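Local atomic coordinates of NreA protein (Staphylococcus carnosus subsp. carnosus, PDB entry 4IUK), a protein that binds nitrate in a GAF-domain pocket and probably serves as the nitrate sensor of the NreB-NreC two-component system. Residues I55-A60 with I71-G76; N63-Y68 with L111-T116. All coordinates share one frame; numbering follows the deposited sequence.

Contact 1 (I55-A60 with I71-G76). With NO3 (nitrate ion), chain C.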
loop_
_atom_site.group_PDB
_atom_site.type_symbol
_atom_site.label_atom_id
_atom_site.label_comp_id
_atom_site.label_asym_id
_atom_site.label_seq_id
_atom_site.Cartn_x
_atom_site.Cartn_y
_atom_site.Cartn_z
ATOM N N ILE A 55 12.272 -1.658 -2.986
ATOM C CA ILE A 55 10.909 -1.141 -3.055
ATOM C C ILE A 55 10.844 0.191 -2.326
ATOM O O ILE A 55 11.360 0.330 -1.211
ATOM C CB ILE A 55 9.895 -2.111 -2.416
ATOM C CG1 ILE A 55 9.855 -3.432 -3.179
ATOM C CG2 ILE A 55 8.506 -1.497 -2.385
ATOM C CD1 ILE A 55 9.309 -3.304 -4.576
ATOM N N LYS A 56 10.236 1.182 -2.965
ATOM C CA LYS A 56 10.030 2.465 -2.319
ATOM C C LYS A 56 8.581 2.910 -2.461
ATOM O O LYS A 56 7.864 2.479 -3.371
ATOM C CB LYS A 56 10.966 3.527 -2.901
ATOM C CG LYS A 56 12.440 3.188 -2.782
ATOM C CD LYS A 56 13.227 4.359 -2.245
ATOM C CE LYS A 56 13.000 5.593 -3.095
ATOM N NZ LYS A 56 13.387 5.349 -4.514
ATOM N N TRP A 57 8.155 3.769 -1.545
ATOM C CA TRP A 57 6.834 4.368 -1.622
ATOM C C TRP A 57 6.884 5.597 -2.521
ATOM O O TRP A 57 7.000 6.725 -2.046
ATOM C CB TRP A 57 6.318 4.693 -0.218
ATOM C CG TRP A 57 6.016 3.438 0.534
ATOM C CD1 TRP A 57 6.812 2.813 1.448
ATOM C CD2 TRP A 57 4.842 2.625 0.396
ATOM N NE1 TRP A 57 6.199 1.664 1.904
ATOM C CE2 TRP A 57 4.989 1.528 1.272
ATOM C CE3 TRP A 57 3.674 2.725 -0.375
ATOM C CZ2 TRP A 57 4.009 0.535 1.396
ATOM C CZ3 TRP A 57 2.711 1.738 -0.257
ATOM C CH2 TRP A 57 2.880 0.660 0.624
ATOM N N LYS A 58 6.806 5.349 -3.827
ATOM C CA LYS A 58 6.998 6.374 -4.849
ATOM C C LYS A 58 5.923 7.458 -4.857
ATOM O O LYS A 58 6.233 8.628 -5.061
ATOM C CB LYS A 58 7.099 5.733 -6.236
ATOM C CG LYS A 58 8.380 4.946 -6.470
ATOM N N TYR A 59 4.667 7.069 -4.648
ATOM C CA TYR A 59 3.553 8.021 -4.659
ATOM C C TYR A 59 2.746 7.964 -3.363
ATOM O O TYR A 59 2.562 6.892 -2.783
ATOM C CB TYR A 59 2.627 7.756 -5.847
ATOM C CG TYR A 59 3.308 7.840 -7.190
ATOM C CD1 TYR A 59 3.423 9.055 -7.858
ATOM C CD2 TYR A 59 3.835 6.704 -7.797
ATOM C CE1 TYR A 59 4.055 9.136 -9.093
ATOM C CE2 TYR A 59 4.466 6.777 -9.033
ATOM C CZ TYR A 59 4.570 7.994 -9.674
ATOM O OH TYR A 59 5.189 8.070 -10.900
ATOM N N ALA A 60 2.254 9.118 -2.919
ATOM C CA ALA A 60 1.476 9.188 -1.680
ATOM C C ALA A 60 0.421 10.299 -1.704
ATOM O O ALA A 60 0.635 11.373 -2.268
ATOM C CB ALA A 60 2.397 9.346 -0.477
ATOM N N ILE A 71 11.840 5.789 3.110
ATOM C CA ILE A 71 11.734 4.347 3.276
ATOM C C ILE A 71 12.308 3.591 2.079
ATOM O O ILE A 71 11.878 3.792 0.942
ATOM C CB ILE A 71 10.273 3.919 3.495
ATOM C CG1 ILE A 71 9.726 4.553 4.774
ATOM C CG2 ILE A 71 10.168 2.412 3.562
ATOM C CD1 ILE A 71 8.243 4.368 4.960
ATOM N N VAL A 72 13.290 2.730 2.339
ATOM C CA VAL A 72 13.860 1.866 1.311
ATOM C C VAL A 72 13.773 0.423 1.793
ATOM O O VAL A 72 14.332 0.076 2.827
ATOM C CB VAL A 72 15.336 2.210 1.028
ATOM C CG1 VAL A 72 15.861 1.389 -0.145
ATOM C CG2 VAL A 72 15.492 3.695 0.753
ATOM N N LEU A 73 13.063 -0.417 1.053
ATOM C CA LEU A 73 12.822 -1.784 1.501
ATOM C C LEU A 73 13.595 -2.781 0.662
ATOM O O LEU A 73 13.585 -2.709 -0.566
ATOM C CB LEU A 73 11.330 -2.119 1.425
ATOM C CG LEU A 73 10.362 -1.255 2.238
ATOM C CD1 LEU A 73 8.915 -1.601 1.907
ATOM C CD2 LEU A 73 10.615 -1.434 3.730
ATOM N N ARG A 74 14.259 -3.717 1.327
ATOM C CA ARG A 74 14.880 -4.824 0.621
ATOM C C ARG A 74 13.758 -5.773 0.188
ATOM O O ARG A 74 12.676 -5.764 0.781
ATOM C CB ARG A 74 15.931 -5.511 1.507
ATOM C CG ARG A 74 17.162 -4.638 1.792
ATOM C CD ARG A 74 18.225 -5.363 2.628
ATOM N NE ARG A 74 19.217 -4.440 3.192
ATOM C CZ ARG A 74 20.522 -4.468 2.930
ATOM N NH1 ARG A 74 21.028 -5.385 2.113
ATOM N NH2 ARG A 74 21.331 -3.577 3.494
ATOM N N PRO A 75 14.000 -6.572 -0.867
ATOM C CA PRO A 75 13.006 -7.513 -1.394
ATOM C C PRO A 75 12.324 -8.337 -0.304
ATOM O O PRO A 75 13.001 -8.901 0.555
ATOM C CB PRO A 75 13.854 -8.432 -2.273
ATOM C CG PRO A 75 14.936 -7.566 -2.756
ATOM C CD PRO A 75 15.265 -6.642 -1.624
ATOM N N GLY A 76 10.997 -8.397 -0.338
ATOM C CA GLY A 76 10.247 -9.222 0.587
ATOM C C GLY A 76 9.913 -8.543 1.899
ATOM O O GLY A 76 9.066 -9.024 2.650
HETATM N N NO3 C . 6.135 -0.735 4.646
HETATM O O1 NO3 C . 6.833 0.444 4.914
HETATM O O2 NO3 C . 6.041 -1.218 3.341
HETATM O O3 NO3 C . 5.518 -1.438 5.681
HETATM O O HOH W 1 9.862 5.375 0.030
#
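The Trp57 indole has two neighbours at its edge, close to the ring plane: CG2 of Ile71 and oxygen O2 of a nitrate ion. The methyl CG2 of Ile71 sits 4.0 Å from CD1 of Trp57. Leu73 approaches the ring obliquely, with CD1 4.2 Å from NE1 of Trp57. The indole N-H is given to the nitrate. NE1 of Trp57 lies 3.2 Å from O2 of the nitrate, in a bent bond of 135°; a second bond from NE1 to nitrate O1 is weak. Backbone N-H groups of Leu79, Ala80 and Ile109 also hold the ion. Ile55 and Leu73 form an antiparallel hydrogen-bonded pair. Ile55 N to Leu73 O and Leu73 N to Ile55 O both measure 2.9 Å. Past this pair the chains diverge, and a water accepts from Trp57 N and donates to Ile71 O. An inverse gamma turn centred on Trp57 accompanies the divergence. On the face opposite Ile55 and Leu73, CD of Lys56 runs beside CG2 of Val72, and NZ of Lys56 makes a salt bridge to Glu47. This hairpin forms one margin of the GAF sheet. Strand 40-47 flanks strand 54-61, helix 78-86 covers Ile55, and helix 108-113 packs on Trp57, Ile71 and Leu73.

Contact 2 (N63-Y68 with L111-T116)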
loop_
_atom_site.group_PDB
_atom_site.type_symbol
_atom_site.label_atom_id
_atom_site.label_comp_id
_atom_site.label_asym_id
_atom_site.label_seq_id
_atom_site.Cartn_x
_atom_site.Cartn_y
_atom_site.Cartn_z
ATOM N N ASN A 63 -0.723 12.216 2.910
ATOM C CA ASN A 63 0.332 11.969 3.894
ATOM C C ASN A 63 0.438 13.099 4.918
ATOM O O ASN A 63 0.219 14.263 4.592
ATOM C CB ASN A 63 1.682 11.776 3.194
ATOM C CG ASN A 63 2.079 12.978 2.341
ATOM O OD1 ASN A 63 1.455 13.258 1.316
ATOM N ND2 ASN A 63 3.123 13.687 2.761
ATOM N N ILE A 64 0.776 12.756 6.156
ATOM C CA ILE A 64 0.912 13.768 7.196
ATOM C C ILE A 64 2.326 14.359 7.288
ATOM O O ILE A 64 2.510 15.460 7.797
ATOM C CB ILE A 64 0.413 13.263 8.572
ATOM C CG1 ILE A 64 1.104 11.960 8.963
ATOM C CG2 ILE A 64 -1.089 13.055 8.536
ATOM C CD1 ILE A 64 0.656 11.415 10.307
ATOM N N ASN A 65 3.314 13.629 6.782
ATOM C CA ASN A 65 4.687 14.133 6.694
ATOM C C ASN A 65 5.415 13.540 5.486
ATOM O O ASN A 65 4.798 12.883 4.649
ATOM C CB ASN A 65 5.462 13.838 7.977
ATOM C CG ASN A 65 5.410 12.380 8.360
ATOM O OD1 ASN A 65 6.000 11.533 7.695
ATOM N ND2 ASN A 65 4.701 12.078 9.440
ATOM N N TYR A 66 6.722 13.760 5.396
ATOM C CA TYR A 66 7.471 13.276 4.242
ATOM C C TYR A 66 8.440 12.139 4.557
ATOM O O TYR A 66 9.276 11.784 3.731
ATOM C CB TYR A 66 8.192 14.429 3.545
ATOM C CG TYR A 66 7.237 15.368 2.847
ATOM C CD1 TYR A 66 6.583 14.980 1.684
ATOM C CD2 TYR A 66 6.980 16.634 3.355
ATOM C CE1 TYR A 66 5.704 15.829 1.045
ATOM C CE2 TYR A 66 6.107 17.489 2.721
ATOM C CZ TYR A 66 5.469 17.082 1.568
ATOM O OH TYR A 66 4.591 17.932 0.933
ATOM N N ARG A 67 8.301 11.557 5.744
ATOM C CA ARG A 67 9.186 10.487 6.192
ATOM C C ARG A 67 9.119 9.234 5.309
ATOM O O ARG A 67 10.099 8.493 5.199
ATOM C CB ARG A 67 8.875 10.135 7.649
ATOM C CG ARG A 67 10.095 10.063 8.551
ATOM C CD ARG A 67 9.820 10.703 9.907
ATOM N NE ARG A 67 8.693 10.082 10.601
ATOM C CZ ARG A 67 8.065 10.623 11.646
ATOM N NH1 ARG A 67 8.450 11.806 12.117
ATOM N NH2 ARG A 67 7.047 9.986 12.213
ATOM N N TYR A 68 7.967 9.003 4.679
ATOM C CA TYR A 68 7.771 7.835 3.820
ATOM C C TYR A 68 8.725 7.851 2.628
ATOM O O TYR A 68 9.060 6.801 2.081
ATOM C CB TYR A 68 6.331 7.775 3.304
ATOM C CG TYR A 68 6.046 8.838 2.271
ATOM C CD1 TYR A 68 5.700 10.127 2.655
ATOM C CD2 TYR A 68 6.158 8.564 0.909
ATOM C CE1 TYR A 68 5.463 11.104 1.722
ATOM C CE2 TYR A 68 5.920 9.540 -0.034
ATOM C CZ TYR A 68 5.569 10.807 0.381
ATOM O OH TYR A 68 5.327 11.794 -0.545
ATOM N N LEU A 111 3.929 3.080 10.888
ATOM C CA LEU A 111 4.405 3.943 11.965
ATOM C C LEU A 111 4.510 5.386 11.487
ATOM O O LEU A 111 4.034 6.313 12.144
ATOM C CB LEU A 111 5.770 3.479 12.457
ATOM C CG LEU A 111 5.832 2.119 13.143
ATOM C CD1 LEU A 111 7.275 1.780 13.509
ATOM C CD2 LEU A 111 4.937 2.104 14.368
ATOM N N SER A 112 5.138 5.558 10.331
ATOM C CA SER A 112 5.396 6.875 9.758
ATOM C C SER A 112 4.121 7.692 9.515
ATOM O O SER A 112 4.114 8.913 9.679
ATOM C CB SER A 112 6.206 6.721 8.461
ATOM O OG SER A 112 5.792 7.637 7.464
ATOM N N GLU A 113 3.045 7.014 9.132
ATOM C CA GLU A 113 1.804 7.697 8.794
ATOM C C GLU A 113 0.708 7.531 9.846
ATOM O O GLU A 113 -0.397 8.042 9.670
ATOM C CB GLU A 113 1.301 7.247 7.421
ATOM C CG GLU A 113 2.090 7.817 6.260
ATOM C CD GLU A 113 1.912 9.323 6.118
ATOM O OE1 GLU A 113 2.797 9.979 5.527
ATOM O OE2 GLU A 113 0.884 9.851 6.595
ATOM N N ALA A 114 1.022 6.818 10.927
ATOM C CA ALA A 114 0.109 6.636 12.057
ATOM C C ALA A 114 -1.206 5.966 11.668
ATOM O O ALA A 114 -2.277 6.404 12.094
ATOM C CB ALA A 114 -0.166 7.968 12.745
ATOM N N LEU A 115 -1.124 4.913 10.862
ATOM C CA LEU A 115 -2.318 4.226 10.380
ATOM C C LEU A 115 -2.974 3.376 11.466
ATOM O O LEU A 115 -2.300 2.598 12.136
ATOM C CB LEU A 115 -1.979 3.357 9.169
ATOM C CG LEU A 115 -1.390 4.099 7.965
ATOM C CD1 LEU A 115 -1.237 3.158 6.773
ATOM C CD2 LEU A 115 -2.226 5.316 7.598
ATOM N N THR A 116 -4.286 3.525 11.635
ATOM C CA THR A 116 -5.025 2.718 12.601
ATOM C C THR A 116 -5.832 1.585 11.948
ATOM O O THR A 116 -6.390 0.731 12.639
ATOM C CB THR A 116 -5.949 3.590 13.494
ATOM O OG1 THR A 116 -6.975 4.210 12.700
ATOM C CG2 THR A 116 -5.136 4.654 14.224
HETATM O O HOH W 2 5.552 9.690 6.112
#
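Glu113 and Asn65 reach each other's segments through folded side chains. Glu113 has CG beside its backbone N, and its chain bends at chi2 (-67°), which turns the carboxylate back toward Asn63 and Ile64. In Asn65, with CG between its backbone N and carbonyl carbon (chi1 53°), the amide turns OD1 to Arg67 N and ND2 to Ser112 O. The site is where the loop 63-68 of the GAF domain meets the C-terminal end of helix 108-113. The helix closes with a Schellman motif, and Ala114 has positive phi. OE2 of Glu113 receives the backbone N-H of Ile64 on its syn lone pair, at 2.9 Å. The same oxygen forms a salt bridge with Arg138, which would probably stabilise its negative charge. ND2 of Asn65 donates to Ser112 O at 3.2 Å, nearly in line with the C=O bond. This binds the loop to a backbone carbonyl near the C-terminal end of the helix. OD1 of Asn65 accepts from Arg67 N at 3.0 Å, an Asx turn that fixes the amide. Ile64 runs antiparallel alongside Glu113, and its CD1 lies 4.3 Å from CB of Ala114. A water also joins the segments. It donates to OE1 of Glu113 at 2.8 Å and accepts from Tyr68 N at 2.9 Å, with OD1 of Asn65 and OG of Ser112 as its further partners.

Both contacts are partly buried, and both bring in helix 108-113. In contact 1 that helix packs on the side chains from outside, whereas in contact 2 its end is one of the partners. Contact 1 is a strand pairing with an apolar inner face and a bound nitrate. Contact 2 joins a loop to a helix end, mostly through carboxylate, amide and water. Its Ile64 and Arg67 are exposed, while Ser112 and Glu113 are buried. Loop segment 63-68 lies between the two segments of contact 1, and 111-116 follows both, so the segments alternate along the chain. Tyr68 joins the sites directly: its CE2 lies 3.6 Å from CB of Ala60.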